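Local atomic coordinates of endolysin (PDB entry 3QAY), a protein that probably cleaves the amide bond between N-acetylmuramic acid and L-alanine in clostridial peptidoglycan, acting as a zinc-dependent phage amidase. Residues K69-E83 with Y132-I144. Numbering follows the deposited sequence.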
loop_
_atom_site.group_PDB
_atom_site.type_symbol
_atom_site.label_atom_id
_atom_site.label_comp_id
_atom_site.label_asym_id
_atom_site.label_seq_id
_atom_site.Cartn_x
_atom_site.Cartn_y
_atom_site.Cartn_z
ATOM N N LYS A 69 0.228 -6.577 13.152
ATOM C CA LYS A 69 -0.052 -5.236 12.624
ATOM C C LYS A 69 -1.081 -4.451 13.443
ATOM O O LYS A 69 -0.826 -3.312 13.820
ATOM C CB LYS A 69 -0.479 -5.308 11.154
ATOM C CG LYS A 69 0.674 -5.617 10.202
ATOM C CD LYS A 69 0.248 -5.607 8.744
ATOM C CE LYS A 69 -0.780 -6.695 8.450
ATOM N NZ LYS A 69 -1.071 -6.839 7.009
ATOM N N ILE A 70 -2.224 -5.068 13.728
ATOM C CA ILE A 70 -3.371 -4.363 14.334
ATOM C C ILE A 70 -3.101 -3.613 15.662
ATOM O O ILE A 70 -3.500 -2.455 15.797
ATOM C CB ILE A 70 -4.596 -5.311 14.476
ATOM C CG1 ILE A 70 -5.204 -5.595 13.095
ATOM C CG2 ILE A 70 -5.668 -4.719 15.408
ATOM C CD1 ILE A 70 -5.636 -4.345 12.331
ATOM N N PRO A 71 -2.442 -4.262 16.640
ATOM C CA PRO A 71 -2.116 -3.543 17.883
ATOM C C PRO A 71 -1.186 -2.334 17.664
ATOM O O PRO A 71 -1.344 -1.300 18.320
ATOM C CB PRO A 71 -1.417 -4.614 18.741
ATOM C CG PRO A 71 -1.868 -5.928 18.168
ATOM C CD PRO A 71 -2.041 -5.681 16.702
ATOM N N ARG A 72 -0.235 -2.474 16.742
ATOM C CA ARG A 72 0.718 -1.408 16.430
ATOM C C ARG A 72 0.052 -0.272 15.663
ATOM O O ARG A 72 0.300 0.902 15.949
ATOM C CB ARG A 72 1.915 -1.967 15.648
ATOM C CG ARG A 72 2.800 -2.842 16.514
ATOM C CD ARG A 72 3.895 -3.559 15.735
ATOM N NE ARG A 72 4.870 -4.151 16.654
ATOM C CZ ARG A 72 4.672 -5.258 17.374
ATOM N NH1 ARG A 72 3.532 -5.940 17.290
ATOM N NH2 ARG A 72 5.633 -5.694 18.187
ATOM N N VAL A 73 -0.791 -0.614 14.693
ATOM C CA VAL A 73 -1.603 0.394 14.011
ATOM C C VAL A 73 -2.473 1.169 15.016
ATOM O O VAL A 73 -2.566 2.400 14.965
ATOM C CB VAL A 73 -2.501 -0.236 12.918
ATOM C CG1 VAL A 73 -3.517 0.775 12.407
ATOM C CG2 VAL A 73 -1.654 -0.755 11.763
ATOM N N ASN A 74 -3.083 0.448 15.951
ATOM C CA ASN A 74 -4.035 1.051 16.873
ATOM C C ASN A 74 -3.434 1.715 18.115
ATOM O O ASN A 74 -4.158 2.378 18.869
ATOM C CB ASN A 74 -5.081 0.008 17.275
ATOM C CG ASN A 74 -5.995 -0.364 16.121
ATOM O OD1 ASN A 74 -6.255 0.455 15.230
ATOM N ND2 ASN A 74 -6.486 -1.600 16.127
ATOM N N SER A 75 -2.128 1.559 18.329
ATOM C CA SER A 75 -1.456 2.181 19.477
ATOM C C SER A 75 -0.698 3.465 19.112
ATOM O O SER A 75 -0.223 4.178 19.997
ATOM C CB SER A 75 -0.488 1.190 20.119
ATOM O OG SER A 75 0.541 0.836 19.217
ATOM N N GLY A 76 -0.592 3.765 17.821
ATOM C CA GLY A 76 0.224 4.883 17.355
ATOM C C GLY A 76 -0.477 6.223 17.188
ATOM O O GLY A 76 0.173 7.212 16.866
ATOM N N GLY A 77 -1.791 6.270 17.398
ATOM C CA GLY A 77 -2.552 7.514 17.240
ATOM C C GLY A 77 -2.381 8.132 15.862
ATOM O O GLY A 77 -1.937 9.274 15.733
ATOM N N TYR A 78 -2.729 7.376 14.828
ATOM C CA TYR A 78 -2.525 7.818 13.451
ATOM C C TYR A 78 -3.766 8.499 12.892
ATOM O O TYR A 78 -4.889 8.151 13.243
ATOM C CB TYR A 78 -2.156 6.636 12.553
ATOM C CG TYR A 78 -0.888 5.928 12.951
ATOM C CD1 TYR A 78 0.354 6.512 12.736
ATOM C CD2 TYR A 78 -0.927 4.663 13.528
ATOM C CE1 TYR A 78 1.523 5.864 13.096
ATOM C CE2 TYR A 78 0.239 3.999 13.884
ATOM C CZ TYR A 78 1.463 4.611 13.672
ATOM O OH TYR A 78 2.622 3.967 14.030
ATOM N N ASP A 79 -3.552 9.467 12.013
ATOM C CA ASP A 79 -4.643 10.083 11.269
ATOM C C ASP A 79 -5.008 9.238 10.056
ATOM O O ASP A 79 -6.134 9.313 9.569
ATOM C CB ASP A 79 -4.257 11.495 10.829
ATOM C CG ASP A 79 -3.845 12.366 11.995
ATOM O OD1 ASP A 79 -4.589 12.423 12.991
ATOM O OD2 ASP A 79 -2.768 12.981 11.921
ATOM N N LEU A 80 -4.067 8.415 9.589
ATOM C CA LEU A 80 -4.249 7.643 8.361
ATOM C C LEU A 80 -3.353 6.395 8.305
ATOM O O LEU A 80 -2.162 6.453 8.615
ATOM C CB LEU A 80 -3.976 8.537 7.142
ATOM C CG LEU A 80 -4.193 7.924 5.753
ATOM C CD1 LEU A 80 -5.631 7.479 5.560
ATOM C CD2 LEU A 80 -3.793 8.915 4.654
ATOM N N LEU A 81 -3.941 5.276 7.889
ATOM C CA LEU A 81 -3.206 4.046 7.605
ATOM C C LEU A 81 -3.237 3.748 6.110
ATOM O O LEU A 81 -4.290 3.835 5.479
ATOM C CB LEU A 81 -3.817 2.872 8.372
ATOM C CG LEU A 81 -3.365 1.453 7.996
ATOM C CD1 LEU A 81 -1.863 1.277 8.200
ATOM C CD2 LEU A 81 -4.153 0.422 8.799
ATOM N N ILE A 82 -2.076 3.410 5.557
ATOM C CA ILE A 82 -1.958 2.954 4.179
ATOM C C ILE A 82 -1.280 1.594 4.217
ATOM O O ILE A 82 -0.215 1.460 4.823
ATOM C CB ILE A 82 -1.077 3.904 3.329
ATOM C CG1 ILE A 82 -1.715 5.288 3.211
ATOM C CG2 ILE A 82 -0.834 3.316 1.937
ATOM C CD1 ILE A 82 -0.734 6.366 2.803
ATOM N N GLU A 83 -1.894 0.583 3.606
ATOM C CA GLU A 83 -1.208 -0.698 3.417
ATOM C C GLU A 83 -0.901 -0.907 1.944
ATOM O O GLU A 83 -1.773 -0.778 1.093
ATOM C CB GLU A 83 -1.999 -1.885 3.957
ATOM C CG GLU A 83 -1.194 -3.195 3.895
ATOM C CD GLU A 83 -1.750 -4.275 4.790
ATOM O OE1 GLU A 83 -2.526 -5.108 4.280
ATOM O OE2 GLU A 83 -1.428 -4.284 6.004
ATOM N N TYR A 132 -9.527 -7.204 7.286
ATOM C CA TYR A 132 -9.234 -6.870 8.673
ATOM C C TYR A 132 -8.417 -5.594 8.809
ATOM O O TYR A 132 -8.574 -4.862 9.784
ATOM C CB TYR A 132 -8.524 -8.027 9.391
ATOM C CG TYR A 132 -7.075 -8.239 8.997
ATOM C CD1 TYR A 132 -6.060 -7.431 9.508
ATOM C CD2 TYR A 132 -6.715 -9.261 8.119
ATOM C CE1 TYR A 132 -4.734 -7.630 9.148
ATOM C CE2 TYR A 132 -5.398 -9.467 7.759
ATOM C CZ TYR A 132 -4.411 -8.655 8.278
ATOM O OH TYR A 132 -3.098 -8.864 7.914
ATOM N N ILE A 133 -7.543 -5.321 7.840
ATOM C CA ILE A 133 -6.686 -4.149 7.931
ATOM C C ILE A 133 -7.533 -2.881 7.824
ATOM O O ILE A 133 -7.137 -1.825 8.320
ATOM C CB ILE A 133 -5.548 -4.171 6.870
ATOM C CG1 ILE A 133 -4.416 -3.217 7.276
ATOM C CG2 ILE A 133 -6.089 -3.824 5.477
ATOM C CD1 ILE A 133 -3.777 -3.538 8.608
ATOM N N LEU A 134 -8.709 -3.007 7.208
ATOM C CA LEU A 134 -9.672 -1.913 7.091
ATOM C C LEU A 134 -10.745 -1.912 8.186
ATOM O O LEU A 134 -11.080 -0.862 8.724
ATOM C CB LEU A 134 -10.352 -1.967 5.722
ATOM C CG LEU A 134 -9.408 -1.870 4.528
ATOM C CD1 LEU A 134 -10.180 -2.010 3.225
ATOM C CD2 LEU A 134 -8.639 -0.558 4.572
ATOM N N ASN A 135 -11.297 -3.076 8.510
ATOM C CA ASN A 135 -12.398 -3.139 9.483
ATOM C C ASN A 135 -11.972 -3.240 10.957
ATOM O O ASN A 135 -12.822 -3.190 11.846
ATOM C CB ASN A 135 -13.405 -4.239 9.113
ATOM C CG ASN A 135 -12.876 -5.657 9.341
ATOM O OD1 ASN A 135 -12.135 -5.927 10.288
ATOM N ND2 ASN A 135 -13.299 -6.580 8.479
ATOM N N SER A 136 -10.672 -3.371 11.214
ATOM C CA SER A 136 -10.166 -3.466 12.591
ATOM C C SER A 136 -9.148 -2.389 12.930
ATOM O O SER A 136 -8.507 -2.442 13.985
ATOM C CB SER A 136 -9.567 -4.854 12.845
ATOM O OG SER A 136 -10.563 -5.845 12.703
ATOM N N SER A 137 -9.012 -1.406 12.047
ATOM C CA SER A 137 -8.102 -0.302 12.268
ATOM C C SER A 137 -8.904 0.905 12.737
ATOM O O SER A 137 -9.959 1.216 12.172
ATOM C CB SER A 137 -7.298 0.007 10.995
ATOM O OG SER A 137 -8.121 0.205 9.848
ATOM N N LYS A 138 -8.431 1.569 13.789
ATOM C CA LYS A 138 -9.125 2.766 14.287
ATOM C C LYS A 138 -9.035 3.933 13.306
ATOM O O LYS A 138 -10.055 4.522 12.967
ATOM C CB LYS A 138 -8.630 3.204 15.670
ATOM C CG LYS A 138 -9.620 4.137 16.380
ATOM C CD LYS A 138 -9.134 4.546 17.749
ATOM C CE LYS A 138 -10.271 4.937 18.684
ATOM N NZ LYS A 138 -11.348 5.726 18.026
ATOM N N PRO A 139 -7.821 4.272 12.837
ATOM C CA PRO A 139 -7.786 5.377 11.876
ATOM C C PRO A 139 -8.433 5.029 10.539
ATOM O O PRO A 139 -8.581 3.848 10.202
ATOM C CB PRO A 139 -6.291 5.629 11.681
ATOM C CG PRO A 139 -5.633 4.354 12.048
ATOM C CD PRO A 139 -6.473 3.746 13.121
ATOM N N THR A 140 -8.832 6.058 9.799
ATOM C CA THR A 140 -9.171 5.897 8.389
ATOM C C THR A 140 -8.052 5.118 7.711
ATOM O O THR A 140 -6.869 5.394 7.945
ATOM C CB THR A 140 -9.335 7.257 7.700
ATOM O OG1 THR A 140 -10.332 8.012 8.393
ATOM C CG2 THR A 140 -9.750 7.081 6.244
ATOM N N ALA A 141 -8.420 4.127 6.901
ATOM C CA ALA A 141 -7.434 3.281 6.239
ATOM C C ALA A 141 -7.740 3.098 4.761
ATOM O O ALA A 141 -8.905 3.109 4.354
ATOM C CB ALA A 141 -7.353 1.934 6.920
ATOM N N VAL A 142 -6.679 2.945 3.968
ATOM C CA VAL A 142 -6.802 2.529 2.579
ATOM C C VAL A 142 -5.772 1.451 2.265
ATOM O O VAL A 142 -4.679 1.433 2.822
ATOM C CB VAL A 142 -6.671 3.712 1.587
ATOM C CG1 VAL A 142 -7.814 4.680 1.788
ATOM C CG2 VAL A 142 -5.339 4.415 1.736
ATOM N N LEU A 143 -6.154 0.530 1.392
ATOM C CA LEU A 143 -5.255 -0.505 0.939
ATOM C C LEU A 143 -4.957 -0.202 -0.512
ATOM O O LEU A 143 -5.862 -0.202 -1.348
ATOM C CB LEU A 143 -5.908 -1.870 1.104
ATOM C CG LEU A 143 -5.064 -3.110 0.813
ATOM C CD1 LEU A 143 -5.752 -4.346 1.362
ATOM C CD2 LEU A 143 -4.792 -3.275 -0.679
ATOM N N ILE A 144 -3.693 0.079 -0.811
ATOM C CA ILE A 144 -3.301 0.438 -2.170
ATOM C C ILE A 144 -2.742 -0.774 -2.910
ATOM O O ILE A 144 -1.773 -1.412 -2.460
ATOM C CB ILE A 144 -2.270 1.588 -2.197
ATOM C CG1 ILE A 144 -2.771 2.780 -1.381
ATOM C CG2 ILE A 144 -2.002 2.019 -3.641
ATOM C CD1 ILE A 144 -1.765 3.923 -1.274
HETATM O O HOH W 1 -8.320 8.720 11.116
#
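N74 grips the turn after helix 132-135 with both ends of its side-chain amide. N74 ND2 donates to S136 O (3.1 Å) almost straight and in the amide plane, while N74 OD1 accepts from K138 N (2.8 Å). An asparagine suits this place because its amide offers a donor and an acceptor side by side to a backbone carbonyl and a backbone N-H of the loop. The branched I70 and V73 fill in beside it: I70 CD1 lies over the backbone of Y132 and S136, and V73 CG1 meets S137 CB and the P139 ring.

Deeper in, I133 wedges between helix 64-75 and the sheet. With CG1 anti to the backbone N (chi1 -161°), I133 CG1 comes within 4.0 Å of L81 CD2 and also lies against the E83 carboxylate. That carboxylate is held by several partners: K69 NZ forms a salt bridge to E83 OE2 (2.8 Å) and also donates to Y132 OH (3.0 Å), T7 OG1 hydrogen-bonds E83 OE2, and H85 NE2 hydrogen-bonds E83 OE1. H85 is a zinc ligand, consistent with E83 acting as a second-shell residue that orients H85.

Strands 80-83 and 140-144 run parallel, tied by four bonds from L81 N to T140 O through I144 N to E83 O (2.8 Å). I82 and V142 pack side by side on the face opposite L81 and A141. These are central neighbouring strands of the mixed alpha/beta sheet of zinc amidases, with the zinc site of H10, E27 and H85 near the C-terminal ends of strands 3-8 and 80-87.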